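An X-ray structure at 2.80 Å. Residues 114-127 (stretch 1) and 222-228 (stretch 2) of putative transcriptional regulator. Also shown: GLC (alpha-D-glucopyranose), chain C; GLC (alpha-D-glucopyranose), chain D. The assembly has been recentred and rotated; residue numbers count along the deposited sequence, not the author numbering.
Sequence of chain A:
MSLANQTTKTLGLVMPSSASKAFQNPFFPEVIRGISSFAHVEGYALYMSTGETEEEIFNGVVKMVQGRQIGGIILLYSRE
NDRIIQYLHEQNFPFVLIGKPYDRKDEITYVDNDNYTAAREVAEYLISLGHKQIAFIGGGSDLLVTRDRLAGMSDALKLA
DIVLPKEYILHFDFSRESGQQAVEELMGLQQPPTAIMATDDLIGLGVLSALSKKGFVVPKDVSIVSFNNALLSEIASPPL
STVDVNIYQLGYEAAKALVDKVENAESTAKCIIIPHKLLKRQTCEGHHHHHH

Stretch 1 (114-127) DNYTAAREVAEYLI
Stretch 2, residues 222-228: VSIVSFN

Residues 115-127 form a regular α-helix, with phi near -60° and psi near -40°, that runs on beyond the stretch; residues 223-227 form a β-strand, with phi between -93° and -136°. The helix runs along the strand, almost antiparallel to it: the axes make 167° between their N-to-C directions and come within 10.1 Å, the usual spacing for a helix packed on a sheet through one layer of side chains. The register is set by three pairs of CA atoms: Ala119 CA to Phe227 CA at 9.3 Å, Val122 CA to Val225 CA at 7.4 Å, and Leu126 CA to Ser223 CA at 8.3 Å. The helix is held by i to i+4 bonds, from Ala118 N to Asp114 O (2.8 Å) through Ile127 N to Ala123 O (2.9 Å).

Asp114 caps the helix. With chi1 in t, its carboxylate turns back over the first turn, where amide hydrogens lack helical partners; Asp114 OD2 accepts from Thr117 N at 3.3 Å, and Asp114 OD1 accepts from Thr117 OG1 at 2.6 Å. A short polar and charged ladder runs along the side of the helix that does not reach the strand. Arg120 NE gives a weak hydrogen bond to Tyr116 OH (3.4 Å), while Arg120 NH1 forms a salt bridge with Glu124 OE2 (3.4 Å), the i to i+4 spacing placing these side chains one turn apart.

No hydrogen bond joins the two stretches; the contact is mostly apolar packing that buries 311 Å² in total. Strand alternation selects the residues: Ser223, Val225 and Phe227 point toward the helix, whereas Ile224 and Ser226 point away. From the helix, Ala118, Val122, Tyr125 and Leu126 point toward the strand, in steps of four residues from Ala118 to Val122 and of three or four from there to Tyr125 and Leu126, which keep one face turned to the strand.

Val225 lies at the centre. Its beta-branched side chain (t) suits an extended backbone, and Val122 (also t) meets it with Val122 CG1 3.8 Å from Val225 CB. Leu126 (m, t) brings Leu126 CD2 to 4.1 Å from Val225 CG2, and the same methyl lies 4.3 Å from Ser223 CB, while Ser223 OG is hydrogen-bonded elsewhere in the structure. Tyr125 (chi1 t) touches with its ring edge, Tyr125 CE2 lying 4.4 Å from Val225 CG2.

At the other end, the broad ring of Phe227 (chi1 -92°, chi2 -96°) reaches across to the first turns of the helix, where small alanines leave room for it. Ala118 CB sits at the ring edge, 4.0 Å from Phe227 CE1, and Ala119 N is also at the edge, 4.3 Å from Phe227 CZ. Asn115 (chi1 m) starts sideways, but its end comes nearer, Asn115 OD1 lying 4.5 Å from Phe227 CE1. Its amide also serves the sugar: Asn115 ND2 donates to O6 of the chain D glucose at 3.1 Å. Asn228, just past the strand, adopts a positive phi of 93° and lies beside the chain C glucose.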

# COMPACT_ATOMS: atom_id res chain seq x y z
N ASP A 114 1.93 5.11 0.99
CA ASP A 114 1.82 4.17 2.09
C ASP A 114 2.30 4.86 3.35
O ASP A 114 3.41 4.60 3.86
CB ASP A 114 2.64 2.92 1.83
CG ASP A 114 2.47 1.88 2.91
OD1 ASP A 114 3.11 0.82 2.80
OD2 ASP A 114 1.72 2.12 3.88
N ASN A 115 1.45 5.77 3.84
CA ASN A 115 1.75 6.61 4.97
C ASN A 115 2.08 5.83 6.24
O ASN A 115 2.93 6.25 7.02
CB ASN A 115 0.56 7.50 5.22
CG ASN A 115 0.56 8.68 4.31
OD1 ASN A 115 1.59 9.32 4.12
ND2 ASN A 115 -0.60 8.98 3.70
N TYR A 116 1.43 4.68 6.42
CA TYR A 116 1.73 3.84 7.57
C TYR A 116 3.20 3.47 7.54
O TYR A 116 3.91 3.69 8.53
CB TYR A 116 0.87 2.59 7.60
CG TYR A 116 1.20 1.70 8.75
CD1 TYR A 116 0.60 1.87 9.99
CD2 TYR A 116 2.15 0.69 8.62
CE1 TYR A 116 0.93 1.03 11.05
CE2 TYR A 116 2.49 -0.13 9.65
CZ TYR A 116 1.88 0.05 10.86
OH TYR A 116 2.23 -0.78 11.88
N THR A 117 3.65 2.94 6.41
CA THR A 117 5.04 2.55 6.29
C THR A 117 6.02 3.72 6.25
O THR A 117 7.14 3.61 6.76
CB THR A 117 5.24 1.63 5.09
OG1 THR A 117 4.26 0.58 5.17
CG2 THR A 117 6.63 1.03 5.11
N ALA A 118 5.62 4.85 5.64
CA ALA A 118 6.54 5.98 5.61
C ALA A 118 6.87 6.35 7.05
O ALA A 118 8.05 6.44 7.40
CB ALA A 118 5.99 7.13 4.83
N ALA A 119 5.84 6.48 7.90
CA ALA A 119 5.99 6.88 9.31
C ALA A 119 6.73 5.83 10.13
O ALA A 119 7.55 6.16 10.97
CB ALA A 119 4.64 7.20 9.95
N ARG A 120 6.44 4.56 9.88
CA ARG A 120 7.22 3.50 10.47
C ARG A 120 8.68 3.70 10.15
O ARG A 120 9.52 3.57 11.03
CB ARG A 120 6.77 2.13 9.91
CG ARG A 120 5.75 1.41 10.73
CD ARG A 120 6.41 0.31 11.53
NE ARG A 120 5.63 -0.93 11.51
CZ ARG A 120 6.16 -2.15 11.55
NH1 ARG A 120 7.47 -2.33 11.62
NH2 ARG A 120 5.36 -3.20 11.51
N GLU A 121 8.99 4.02 8.90
CA GLU A 121 10.38 4.10 8.46
C GLU A 121 11.09 5.29 9.10
O GLU A 121 12.23 5.17 9.57
CB GLU A 121 10.46 4.18 6.95
CG GLU A 121 10.29 2.86 6.22
CD GLU A 121 10.07 3.05 4.73
OE1 GLU A 121 9.78 4.19 4.29
OE2 GLU A 121 10.16 2.07 3.97
N VAL A 122 10.40 6.44 9.12
CA VAL A 122 10.91 7.61 9.82
C VAL A 122 11.20 7.28 11.30
O VAL A 122 12.23 7.70 11.84
CB VAL A 122 9.93 8.80 9.70
CG1 VAL A 122 10.31 9.93 10.63
CG2 VAL A 122 9.91 9.33 8.28
N ALA A 123 10.31 6.52 11.94
CA ALA A 123 10.47 6.24 13.35
C ALA A 123 11.61 5.25 13.54
O ALA A 123 12.38 5.36 14.50
CB ALA A 123 9.18 5.73 13.96
N GLU A 124 11.72 4.29 12.62
CA GLU A 124 12.86 3.35 12.63
C GLU A 124 14.17 4.12 12.48
O GLU A 124 15.14 3.87 13.22
CB GLU A 124 12.71 2.27 11.57
CG GLU A 124 11.78 1.17 12.03
CD GLU A 124 11.20 0.30 10.91
OE1 GLU A 124 11.75 0.29 9.77
OE2 GLU A 124 10.17 -0.37 11.19
N TYR A 125 14.17 5.11 11.58
CA TYR A 125 15.31 5.99 11.35
C TYR A 125 15.79 6.70 12.62
O TYR A 125 16.97 6.60 12.98
CB TYR A 125 15.04 6.96 10.21
CG TYR A 125 16.08 8.04 10.05
CD1 TYR A 125 17.45 7.73 9.97
CD2 TYR A 125 15.70 9.38 9.98
CE1 TYR A 125 18.40 8.75 9.83
CE2 TYR A 125 16.64 10.38 9.84
CZ TYR A 125 17.98 10.06 9.77
OH TYR A 125 18.87 11.08 9.63
N LEU A 126 14.86 7.37 13.32
CA LEU A 126 15.17 8.03 14.58
C LEU A 126 15.57 7.05 15.69
O LEU A 126 16.45 7.33 16.53
CB LEU A 126 14.00 8.89 15.04
CG LEU A 126 13.53 10.06 14.15
CD1 LEU A 126 12.23 10.59 14.64
CD2 LEU A 126 14.53 11.16 14.13
N ILE A 127 14.92 5.89 15.72
CA ILE A 127 15.19 4.91 16.77
C ILE A 127 16.58 4.34 16.56
O ILE A 127 17.32 4.14 17.50
CB ILE A 127 14.10 3.80 16.83
CG1 ILE A 127 12.77 4.36 17.35
CG2 ILE A 127 14.55 2.61 17.71
CD1 ILE A 127 11.59 3.43 17.09
N VAL A 222 17.58 18.79 19.39
CA VAL A 222 16.34 18.13 18.99
C VAL A 222 16.42 17.82 17.53
O VAL A 222 16.78 18.69 16.74
CB VAL A 222 15.10 19.03 19.22
CG1 VAL A 222 13.85 18.35 18.72
CG2 VAL A 222 14.92 19.36 20.65
N SER A 223 16.11 16.58 17.17
CA SER A 223 16.01 16.16 15.78
C SER A 223 14.55 16.30 15.30
O SER A 223 13.61 16.00 16.05
CB SER A 223 16.48 14.72 15.61
OG SER A 223 17.82 14.55 16.04
N ILE A 224 14.39 16.75 14.06
CA ILE A 224 13.08 16.91 13.45
C ILE A 224 13.07 16.16 12.12
O ILE A 224 13.97 16.35 11.31
CB ILE A 224 12.83 18.39 13.07
CG1 ILE A 224 12.94 19.32 14.27
CG2 ILE A 224 11.49 18.57 12.37
CD1 ILE A 224 13.05 20.80 13.84
N VAL A 225 12.05 15.33 11.88
CA VAL A 225 11.72 14.92 10.53
C VAL A 225 10.29 15.36 10.26
O VAL A 225 9.45 15.32 11.18
CB VAL A 225 11.77 13.42 10.33
CG1 VAL A 225 11.53 13.11 8.86
CG2 VAL A 225 13.12 12.87 10.74
N SER A 226 9.99 15.76 9.04
CA SER A 226 8.68 16.19 8.63
C SER A 226 8.33 15.59 7.30
O SER A 226 9.04 14.82 6.75
CB SER A 226 8.61 17.69 8.54
OG SER A 226 8.16 18.06 7.28
N PHE A 227 7.20 15.95 6.76
CA PHE A 227 6.68 15.33 5.57
C PHE A 227 6.36 16.31 4.49
O PHE A 227 6.04 17.40 4.75
CB PHE A 227 5.38 14.66 5.88
CG PHE A 227 5.50 13.26 6.26
CD1 PHE A 227 5.33 12.29 5.36
CD2 PHE A 227 5.71 12.90 7.53
CE1 PHE A 227 5.42 11.01 5.73
CE2 PHE A 227 5.80 11.62 7.88
CZ PHE A 227 5.66 10.69 6.99
N ASN A 228 6.43 15.87 3.26
CA ASN A 228 6.06 16.62 2.07
C ASN A 228 7.05 17.41 1.26
O ASN A 228 6.76 17.73 0.17
CB ASN A 228 5.13 17.70 2.54
CG ASN A 228 3.73 17.24 2.78
OD1 ASN A 228 2.89 18.03 3.12
ND2 ASN A 228 3.48 15.99 2.61
C1 GLC C . -1.05 18.55 4.06
C2 GLC C . -2.43 18.57 3.43
C3 GLC C . -3.03 17.18 3.46
C4 GLC C . -2.09 16.31 2.65
C5 GLC C . -0.76 16.19 3.39
C6 GLC C . 0.25 15.39 2.55
O1 GLC C . -1.19 18.48 5.46
O2 GLC C . -3.26 19.44 4.16
O3 GLC C . -4.35 17.22 2.95
O4 GLC C . -2.63 15.02 2.43
O5 GLC C . -0.22 17.47 3.66
O6 GLC C . 1.19 14.70 3.34
C1 GLC D . -2.98 14.66 1.10
C2 GLC D . -4.40 14.13 1.18
C3 GLC D . -4.36 12.91 2.08
C4 GLC D . -3.38 11.85 1.52
C5 GLC D . -2.03 12.46 1.27
C6 GLC D . -1.16 11.45 0.57
O2 GLC D . -5.23 15.12 1.73
O3 GLC D . -5.69 12.48 2.25
O4 GLC D . -3.08 10.88 2.47
O5 GLC D . -2.13 13.67 0.53
O6 GLC D . -0.19 11.06 1.50